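Local coordinates for protein post-proline cleaving enzyme (PDB 4HVT) that probably cleaves peptides after proline as a serine oligopeptidase, built from a beta-propeller domain and an alpha/beta-hydrolase domain, at residues 65-73 with 85-93; 416-424 with 434-444. All coordinates share one frame; numbering follows the deposited sequence.

In the fold
Both contacts lie where the beta-propeller meets the alpha/beta-hydrolase domain, on the same side of the chain's centre, with their own centres about 17 Å apart. Interaction 1 comes first along the chain, between the end of helix 56-67 and the end of strand 82-87, the second strand of the first four-stranded propeller sheet. Interaction 2 closes the last such sheet, through the hairpin 422-426/432-436, and then runs on toward strand 447-455 of the eight-stranded hydrolase sheet. The two touch by packing: Thr-73 meets Ile-423 and Tyr-440, and Arg-71 lies against Leu-439 and Tyr-440. The chain's entry into the propeller and its exit are thus neighbours, side by side at the domain junction.

Interaction 1: residues 65-73 with 85-93; sequences TIFYDQRKT and NFWMDDKNP. With EDO (1,2-ethanediol), chain C.
A polar and aromatic contact joins the loop just past helix 56-67, through Tyr-68, Gln-70 and Lys-72, to Trp-87 at the end of strand 82-87, an inner strand of the first propeller sheet, and to Met-88, Asp-89 and Asp-90 in the loop that follows. Lys-72 crosses to the second segment. Its chain, bent at chi3 (-67°), carries CE over one face of the Trp-87 indole and sets NZ 2.7 Å from Met-88 O; the same NZ bonds Phe-67 O at 2.9 Å, so one ammonium links the last turn of the helix to the residue just after the strand. Lys-72 O meets the indole in its plane, 3.5 Å from Trp-87 CZ3. At the other rim of the indole, Trp-87 NE1 donates to Asp-89 OD2 at 3.0 Å. Gln-70, bent at chi2 (-58°), donates from NE2 to that same Asp-89 OD2, also at 3.0 Å and nearly straight at 165°. The two donors approach from opposite faces of the carboxylate, while Asp-89 OD1 takes the backbone N of Asn-92 in an Asx motif. Next along, Asp-90 CB sits over a face of the Tyr-68 ring, 3.7 Å from its centroid, a CH-pi contact. A water links Tyr-68 O, Gln-70 NE2 and Asp-90 OD1. Within the turn, Asp-69 pairs with Arg-71 and also with Arg-498 of the hydrolase domain, and the Phe-67 side chain packs on helix 688-706. A 1,2-ethanediol, probably from the crystallisation liquor, lies beside Trp-87 and accepts from Met-88 N through O1. Chemically, Asp-89 is held by donors at both carboxylate oxygens, which probably favours its charged form and should help to hold the indole and the Gln-70 amide in place, while Lys-72 offers its charge to two backbone carbonyls.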
loop_
_atom_site.group_PDB
_atom_site.type_symbol
_atom_site.label_atom_id
_atom_site.label_comp_id
_atom_site.label_asym_id
_atom_site.label_seq_id
_atom_site.Cartn_x
_atom_site.Cartn_y
_atom_site.Cartn_z
ATOM N N THR A 65 17.172 10.846 14.237
ATOM C CA THR A 65 17.259 12.218 13.704
ATOM C C THR A 65 16.231 12.419 12.601
ATOM O O THR A 65 15.689 13.510 12.457
ATOM C CB THR A 65 18.657 12.537 13.149
ATOM O OG1 THR A 65 19.576 12.425 14.226
ATOM C CG2 THR A 65 18.747 13.956 12.576
ATOM N N ILE A 66 16.008 11.389 11.800
ATOM C CA ILE A 66 15.095 11.516 10.665
ATOM C C ILE A 66 13.641 11.387 11.127
ATOM O O ILE A 66 12.773 12.187 10.751
ATOM C CB ILE A 66 15.380 10.478 9.572
ATOM C CG1 ILE A 66 16.708 10.803 8.870
ATOM C CG2 ILE A 66 14.252 10.450 8.560
ATOM C CD1 ILE A 66 17.353 9.620 8.172
ATOM N N PHE A 67 13.363 10.368 11.921
ATOM C CA PHE A 67 11.994 10.075 12.287
ATOM C C PHE A 67 11.398 11.149 13.180
ATOM O O PHE A 67 10.189 11.440 13.089
ATOM C CB PHE A 67 11.868 8.711 12.994
ATOM C CG PHE A 67 11.648 7.550 12.084
ATOM C CD1 PHE A 67 12.617 7.137 11.192
ATOM C CD2 PHE A 67 10.506 6.792 12.197
ATOM C CE1 PHE A 67 12.424 6.017 10.390
ATOM C CE2 PHE A 67 10.308 5.687 11.383
ATOM C CZ PHE A 67 11.276 5.302 10.487
ATOM N N TYR A 68 12.237 11.766 14.025
ATOM C CA TYR A 68 11.747 12.766 14.986
ATOM C C TYR A 68 12.116 14.173 14.555
ATOM O O TYR A 68 12.111 15.096 15.362
ATOM C CB TYR A 68 12.282 12.477 16.400
ATOM C CG TYR A 68 12.032 11.041 16.847
ATOM C CD1 TYR A 68 10.855 10.367 16.496
ATOM C CD2 TYR A 68 12.973 10.358 17.630
ATOM C CE1 TYR A 68 10.636 9.059 16.887
ATOM C CE2 TYR A 68 12.750 9.043 18.048
ATOM C CZ TYR A 68 11.591 8.384 17.650
ATOM O OH TYR A 68 11.335 7.076 18.071
ATOM N N ASP A 69 12.475 14.333 13.289
ATOM C CA ASP A 69 12.880 15.646 12.774
ATOM C C ASP A 69 11.677 16.598 12.698
ATOM O O ASP A 69 10.684 16.329 12.032
ATOM C CB ASP A 69 13.544 15.440 11.406
ATOM C CG ASP A 69 14.184 16.682 10.841
ATOM O OD1 ASP A 69 14.251 17.694 11.542
ATOM O OD2 ASP A 69 14.633 16.597 9.669
ATOM N N GLN A 70 11.780 17.742 13.379
ATOM C CA GLN A 70 10.751 18.762 13.223
ATOM C C GLN A 70 10.753 19.369 11.801
ATOM O O GLN A 70 9.815 20.061 11.431
ATOM C CB GLN A 70 10.934 19.873 14.278
ATOM C CG GLN A 70 10.641 19.430 15.705
ATOM C CD GLN A 70 9.241 18.887 15.871
ATOM O OE1 GLN A 70 8.266 19.592 15.618
ATOM N NE2 GLN A 70 9.122 17.616 16.277
ATOM N N ARG A 71 11.784 19.118 11.002
ATOM C CA ARG A 71 11.791 19.609 9.614
ATOM C C ARG A 71 11.218 18.610 8.610
ATOM O O ARG A 71 11.285 18.851 7.432
ATOM C CB ARG A 71 13.192 20.082 9.182
ATOM C CG ARG A 71 13.822 21.149 10.068
ATOM C CD ARG A 71 15.328 21.298 9.739
ATOM N NE ARG A 71 15.808 19.929 9.664
ATOM C CZ ARG A 71 16.961 19.471 9.182
ATOM N NH1 ARG A 71 17.967 20.280 8.769
ATOM N NH2 ARG A 71 17.118 18.135 9.203
ATOM N N LYS A 72 10.632 17.499 9.061
ATOM C CA LYS A 72 9.878 16.600 8.111
ATOM C C LYS A 72 8.811 17.365 7.348
ATOM O O LYS A 72 8.192 18.294 7.896
ATOM C CB LYS A 72 9.184 15.442 8.837
ATOM C CG LYS A 72 10.112 14.425 9.434
ATOM C CD LYS A 72 9.339 13.199 9.949
ATOM C CE LYS A 72 8.454 13.494 11.131
ATOM N NZ LYS A 72 7.840 12.230 11.677
ATOM N N THR A 73 8.576 16.969 6.102
ATOM C CA THR A 73 7.629 17.675 5.256
ATOM C C THR A 73 6.223 17.314 5.654
ATOM O O THR A 73 5.884 16.102 5.651
ATOM C CB THR A 73 7.864 17.333 3.778
ATOM O OG1 THR A 73 9.189 17.781 3.442
ATOM C CG2 THR A 73 6.861 18.055 2.921
ATOM N N ASN A 85 -3.372 17.814 7.672
ATOM C CA ASN A 85 -2.111 17.096 7.765
ATOM C C ASN A 85 -2.205 16.128 8.930
ATOM O O ASN A 85 -2.881 16.413 9.929
ATOM C CB ASN A 85 -0.958 18.114 7.952
ATOM C CG ASN A 85 0.344 17.502 8.409
ATOM O OD1 ASN A 85 0.747 17.660 9.546
ATOM N ND2 ASN A 85 1.017 16.811 7.511
ATOM N N PHE A 86 -1.508 15.001 8.796
ATOM C CA PHE A 86 -1.350 14.086 9.890
ATOM C C PHE A 86 0.123 14.020 10.249
ATOM O O PHE A 86 0.949 13.680 9.392
ATOM C CB PHE A 86 -1.865 12.674 9.579
ATOM C CG PHE A 86 -1.979 11.842 10.813
ATOM C CD1 PHE A 86 -2.990 12.093 11.725
ATOM C CD2 PHE A 86 -1.044 10.888 11.088
ATOM C CE1 PHE A 86 -3.063 11.400 12.910
ATOM C CE2 PHE A 86 -1.118 10.159 12.269
ATOM C CZ PHE A 86 -2.125 10.417 13.175
ATOM N N TRP A 87 0.427 14.345 11.500
ATOM C CA TRP A 87 1.829 14.552 12.010
ATOM C C TRP A 87 2.179 13.630 13.179
ATOM O O TRP A 87 1.457 13.587 14.183
ATOM C CB TRP A 87 2.010 16.001 12.474
ATOM C CG TRP A 87 3.382 16.288 13.020
ATOM C CD1 TRP A 87 3.753 16.262 14.327
ATOM C CD2 TRP A 87 4.580 16.582 12.268
ATOM N NE1 TRP A 87 5.093 16.546 14.445
ATOM C CE2 TRP A 87 5.624 16.721 13.201
ATOM C CE3 TRP A 87 4.861 16.776 10.903
ATOM C CZ2 TRP A 87 6.943 17.085 12.822
ATOM C CZ3 TRP A 87 6.166 17.123 10.528
ATOM C CH2 TRP A 87 7.184 17.245 11.485
ATOM N N MET A 88 3.294 12.922 13.045
ATOM C CA MET A 88 3.867 12.146 14.126
ATOM C C MET A 88 5.290 12.633 14.437
ATOM O O MET A 88 6.048 12.965 13.540
ATOM C CB MET A 88 3.968 10.656 13.764
ATOM C CG MET A 88 2.626 9.964 13.619
ATOM S SD MET A 88 2.800 8.311 12.876
ATOM C CE MET A 88 2.807 8.844 11.193
ATOM N N ASP A 89 5.637 12.590 15.715
ATOM C CA ASP A 89 7.043 12.793 16.129
ATOM C C ASP A 89 7.318 12.071 17.419
ATOM O O ASP A 89 6.528 11.228 17.827
ATOM C CB ASP A 89 7.407 14.292 16.190
ATOM C CG ASP A 89 6.589 15.083 17.212
ATOM O OD1 ASP A 89 5.981 14.505 18.128
ATOM O OD2 ASP A 89 6.538 16.340 17.078
ATOM N N ASP A 90 8.437 12.369 18.100
ATOM C CA ASP A 90 8.713 11.634 19.361
ATOM C C ASP A 90 7.779 12.035 20.513
ATOM O O ASP A 90 7.540 11.241 21.438
ATOM C CB ASP A 90 10.156 11.809 19.793
ATOM C CG ASP A 90 10.554 13.242 19.896
ATOM O OD1 ASP A 90 10.145 14.082 19.070
ATOM O OD2 ASP A 90 11.302 13.563 20.841
ATOM N N LYS A 91 7.233 13.246 20.469
ATOM C CA LYS A 91 6.253 13.674 21.481
ATOM C C LYS A 91 4.889 13.055 21.201
ATOM O O LYS A 91 4.146 12.765 22.124
ATOM C CB LYS A 91 6.068 15.199 21.493
ATOM N N ASN A 92 4.562 12.875 19.917
ATOM C CA ASN A 92 3.235 12.382 19.475
ATOM C C ASN A 92 3.449 11.248 18.497
ATOM O O ASN A 92 3.268 11.390 17.271
ATOM C CB ASN A 92 2.384 13.494 18.822
ATOM C CG ASN A 92 1.747 14.393 19.847
ATOM O OD1 ASN A 92 0.772 14.012 20.512
ATOM N ND2 ASN A 92 2.302 15.570 20.006
ATOM N N PRO A 93 3.880 10.104 19.032
ATOM C CA PRO A 93 4.104 8.998 18.117
ATOM C C PRO A 93 2.867 8.381 17.490
ATOM O O PRO A 93 2.969 7.844 16.393
ATOM C CB PRO A 93 4.843 7.970 18.986
ATOM C CG PRO A 93 4.385 8.254 20.379
ATOM C CD PRO A 93 4.287 9.768 20.416
HETATM C C1 EDO C . 5.239 13.661 9.242
HETATM O O1 EDO C . 4.482 12.785 10.115
HETATM C C2 EDO C . 4.345 14.049 8.057
HETATM O O2 EDO C . 3.272 14.944 8.419
HETATM O O HOH W 1 11.256 16.251 17.534
#

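Interaction 2: residues 416-424 with 434-444; sequences NSIVPPTIY and IIRKALYSFDS
Ile-423 O is gripped by two backbone donors, Ile-435 N at 2.9 Å and Arg-436 N at 3.1 Å, the signature of a classic beta bulge in the antiparallel hairpin of strands 422-426 and 432-436. Ile-423 N returns a bond to Arg-436 O at 2.9 Å. The bulge brings Ile-435 CG2 within 3.7 Å of Ile-423 CG2, and Ile-423 CD1 runs beside the Arg-436 chain. Beyond the strands, a water spans Pro-421 O and Ala-438 N. Pro-420 then wedges its ring among three side chains: CB meets Ala-438 CB, and CG lies 3.9 Å from Tyr-440 CE1 and close to Phe-442 CB. Ser-444 OG, placed beside its own backbone N (chi1 -53°), donates to Ile-418 O at 2.6 Å; that carbonyl also meets the Phe-442 ring at its edge, 3.4 Å from CE2. The hairpin forms the outer side of the last propeller sheet, with strand 410-415 flanking 422-426. Arg-436 reaches Lys-107 O beyond helix 102-105, while Ile-418 packs against strand 447-455 of the hydrolase sheet.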
loop_
_atom_site.group_PDB
_atom_site.type_symbol
_atom_site.label_atom_id
_atom_site.label_comp_id
_atom_site.label_asym_id
_atom_site.label_seq_id
_atom_site.Cartn_x
_atom_site.Cartn_y
_atom_site.Cartn_z
ATOM N N ASN A 416 12.119 12.669 -7.236
ATOM C CA ASN A 416 12.734 11.495 -7.823
ATOM C C ASN A 416 13.563 10.826 -6.749
ATOM O O ASN A 416 13.558 11.213 -5.611
ATOM C CB ASN A 416 13.491 11.809 -9.155
ATOM C CG ASN A 416 14.842 12.480 -8.965
ATOM O OD1 ASN A 416 15.455 12.328 -7.916
ATOM N ND2 ASN A 416 15.335 13.212 -10.001
ATOM N N SER A 417 14.187 9.716 -7.065
ATOM C CA SER A 417 14.789 8.919 -6.006
ATOM C C SER A 417 15.856 9.679 -5.210
ATOM O O SER A 417 16.110 9.318 -4.064
ATOM C CB SER A 417 15.368 7.643 -6.599
ATOM O OG SER A 417 15.855 6.748 -5.599
ATOM N N ILE A 418 16.475 10.703 -5.808
ATOM C CA ILE A 418 17.577 11.419 -5.144
ATOM C C ILE A 418 17.292 12.927 -4.935
ATOM O O ILE A 418 18.113 13.628 -4.354
ATOM C CB ILE A 418 18.954 11.242 -5.843
ATOM C CG1 ILE A 418 18.937 11.747 -7.285
ATOM C CG2 ILE A 418 19.433 9.791 -5.760
ATOM C CD1 ILE A 418 20.294 11.804 -7.978
ATOM N N VAL A 419 16.134 13.396 -5.352
ATOM C CA VAL A 419 15.747 14.795 -5.187
ATOM C C VAL A 419 14.502 14.847 -4.287
ATOM O O VAL A 419 13.495 14.265 -4.642
ATOM C CB VAL A 419 15.472 15.491 -6.551
ATOM C CG1 VAL A 419 15.087 16.934 -6.283
ATOM C CG2 VAL A 419 16.700 15.403 -7.471
ATOM N N PRO A 420 14.569 15.532 -3.121
ATOM C CA PRO A 420 13.432 15.498 -2.228
ATOM C C PRO A 420 12.166 16.077 -2.892
ATOM O O PRO A 420 12.263 16.941 -3.770
ATOM C CB PRO A 420 13.849 16.381 -1.040
ATOM C CG PRO A 420 15.325 16.320 -1.039
ATOM C CD PRO A 420 15.730 16.186 -2.481
ATOM N N PRO A 421 11.003 15.605 -2.438
ATOM C CA PRO A 421 9.752 16.074 -3.008
ATOM C C PRO A 421 9.559 17.549 -2.793
ATOM O O PRO A 421 9.943 18.117 -1.727
ATOM C CB PRO A 421 8.675 15.284 -2.270
ATOM C CG PRO A 421 9.420 14.067 -1.745
ATOM C CD PRO A 421 10.799 14.566 -1.420
ATOM N N THR A 422 9.047 18.196 -3.843
ATOM C CA THR A 422 8.542 19.563 -3.765
ATOM C C THR A 422 7.025 19.494 -3.788
ATOM O O THR A 422 6.432 18.670 -4.523
ATOM C CB THR A 422 9.026 20.417 -4.937
ATOM O OG1 THR A 422 10.452 20.565 -4.890
ATOM C CG2 THR A 422 8.414 21.849 -4.913
ATOM N N ILE A 423 6.381 20.338 -2.979
ATOM C CA ILE A 423 4.883 20.421 -2.990
ATOM C C ILE A 423 4.508 21.676 -3.747
ATOM O O ILE A 423 5.064 22.778 -3.499
ATOM C CB ILE A 423 4.273 20.518 -1.590
ATOM C CG1 ILE A 423 4.841 19.419 -0.668
ATOM C CG2 ILE A 423 2.727 20.445 -1.659
ATOM C CD1 ILE A 423 4.261 19.428 0.736
ATOM N N TYR A 424 3.598 21.513 -4.712
ATOM C CA TYR A 424 3.103 22.574 -5.522
ATOM C C TYR A 424 1.613 22.776 -5.329
ATOM O O TYR A 424 0.905 21.796 -5.111
ATOM C CB TYR A 424 3.362 22.306 -6.991
ATOM C CG TYR A 424 4.745 21.960 -7.389
ATOM C CD1 TYR A 424 5.256 20.683 -7.193
ATOM C CD2 TYR A 424 5.572 22.905 -8.020
ATOM C CE1 TYR A 424 6.536 20.370 -7.612
ATOM C CE2 TYR A 424 6.819 22.584 -8.413
ATOM C CZ TYR A 424 7.322 21.334 -8.184
ATOM O OH TYR A 424 8.630 21.015 -8.598
ATOM N N ILE A 434 5.105 26.654 -6.773
ATOM C CA ILE A 434 5.732 26.011 -5.627
ATOM C C ILE A 434 5.094 26.522 -4.333
ATOM O O ILE A 434 4.967 27.745 -4.165
ATOM C CB ILE A 434 7.260 26.306 -5.551
ATOM C CG1 ILE A 434 7.981 25.580 -6.680
ATOM C CG2 ILE A 434 7.779 25.885 -4.196
ATOM C CD1 ILE A 434 9.304 26.165 -7.081
ATOM N N ILE A 435 4.709 25.617 -3.413
ATOM C CA ILE A 435 4.234 26.036 -2.082
ATOM C C ILE A 435 5.158 25.612 -0.917
ATOM O O ILE A 435 5.329 26.399 0.046
ATOM C CB ILE A 435 2.760 25.665 -1.857
ATOM C CG1 ILE A 435 2.164 26.383 -0.622
ATOM C CG2 ILE A 435 2.541 24.160 -1.738
ATOM C CD1 ILE A 435 0.636 26.360 -0.586
ATOM N N ARG A 436 5.791 24.451 -1.018
ATOM C CA ARG A 436 6.765 24.024 -0.019
ATOM C C ARG A 436 7.912 23.239 -0.636
ATOM O O ARG A 436 7.706 22.346 -1.450
ATOM C CB ARG A 436 6.168 23.119 1.075
ATOM C CG ARG A 436 5.062 23.688 1.941
ATOM C CD ARG A 436 4.747 22.763 3.105
ATOM N NE ARG A 436 5.850 22.727 4.098
ATOM C CZ ARG A 436 6.060 23.639 5.051
ATOM N NH1 ARG A 436 5.236 24.655 5.203
ATOM N NH2 ARG A 436 7.126 23.570 5.857
ATOM N N LYS A 437 9.119 23.575 -0.199
ATOM C CA LYS A 437 10.262 22.697 -0.397
ATOM C C LYS A 437 10.626 21.982 0.896
ATOM O O LYS A 437 10.256 22.411 1.988
ATOM C CB LYS A 437 11.449 23.483 -0.919
ATOM C CG LYS A 437 11.149 23.980 -2.333
ATOM C CD LYS A 437 12.384 24.132 -3.148
ATOM C CE LYS A 437 12.062 24.791 -4.473
ATOM N NZ LYS A 437 13.259 25.518 -5.008
ATOM N N ALA A 438 11.421 20.923 0.778
ATOM C CA ALA A 438 11.923 20.245 1.960
ATOM C C ALA A 438 12.700 21.212 2.849
ATOM O O ALA A 438 13.491 22.022 2.347
ATOM C CB ALA A 438 12.834 19.082 1.576
ATOM N N LEU A 439 12.487 21.130 4.150
ATOM C CA LEU A 439 13.244 21.957 5.084
ATOM C C LEU A 439 14.518 21.250 5.540
ATOM O O LEU A 439 15.421 21.864 6.078
ATOM C CB LEU A 439 12.428 22.294 6.317
ATOM C CG LEU A 439 11.148 23.072 6.095
ATOM C CD1 LEU A 439 10.391 23.253 7.398
ATOM C CD2 LEU A 439 11.472 24.394 5.462
ATOM N N TYR A 440 14.573 19.954 5.325
ATOM C CA TYR A 440 15.767 19.196 5.604
ATOM C C TYR A 440 16.720 19.260 4.430
ATOM O O TYR A 440 16.336 19.594 3.332
ATOM C CB TYR A 440 15.421 17.744 5.916
ATOM C CG TYR A 440 14.703 17.008 4.825
ATOM C CD1 TYR A 440 15.395 16.404 3.790
ATOM C CD2 TYR A 440 13.301 16.897 4.826
ATOM C CE1 TYR A 440 14.714 15.706 2.783
ATOM C CE2 TYR A 440 12.646 16.219 3.827
ATOM C CZ TYR A 440 13.352 15.617 2.815
ATOM O OH TYR A 440 12.601 14.923 1.863
ATOM N N SER A 441 17.988 18.934 4.701
ATOM C CA SER A 441 19.060 19.087 3.727
ATOM C C SER A 441 19.428 17.731 3.104
ATOM O O SER A 441 19.583 16.738 3.829
ATOM C CB SER A 441 20.276 19.697 4.426
ATOM O OG SER A 441 21.429 19.509 3.648
ATOM N N PHE A 442 19.500 17.672 1.778
ATOM C CA PHE A 442 19.964 16.482 1.046
ATOM C C PHE A 442 20.581 16.962 -0.260
ATOM O O PHE A 442 19.899 17.504 -1.114
ATOM C CB PHE A 442 18.879 15.430 0.754
ATOM C CG PHE A 442 19.428 14.151 0.208
ATOM C CD1 PHE A 442 20.085 13.248 1.036
ATOM C CD2 PHE A 442 19.364 13.881 -1.144
ATOM C CE1 PHE A 442 20.657 12.077 0.521
ATOM C CE2 PHE A 442 19.895 12.708 -1.664
ATOM C CZ PHE A 442 20.559 11.802 -0.837
ATOM N N ASP A 443 21.888 16.765 -0.384
ATOM C CA ASP A 443 22.680 17.305 -1.490
ATOM C C ASP A 443 22.640 16.317 -2.654
ATOM O O ASP A 443 23.537 15.459 -2.796
ATOM C CB ASP A 443 24.115 17.500 -1.013
ATOM C CG ASP A 443 25.000 18.102 -2.079
ATOM O OD1 ASP A 443 24.440 18.656 -3.065
ATOM O OD2 ASP A 443 26.245 17.989 -1.921
ATOM N N SER A 444 21.615 16.462 -3.485
ATOM C CA SER A 444 21.347 15.550 -4.599
ATOM C C SER A 444 22.523 15.414 -5.604
ATOM O O SER A 444 22.720 14.353 -6.179
ATOM C CB SER A 444 20.048 15.981 -5.283
ATOM O OG SER A 444 19.026 16.087 -4.288
HETATM O O HOH W 2 11.954 20.079 -1.953
#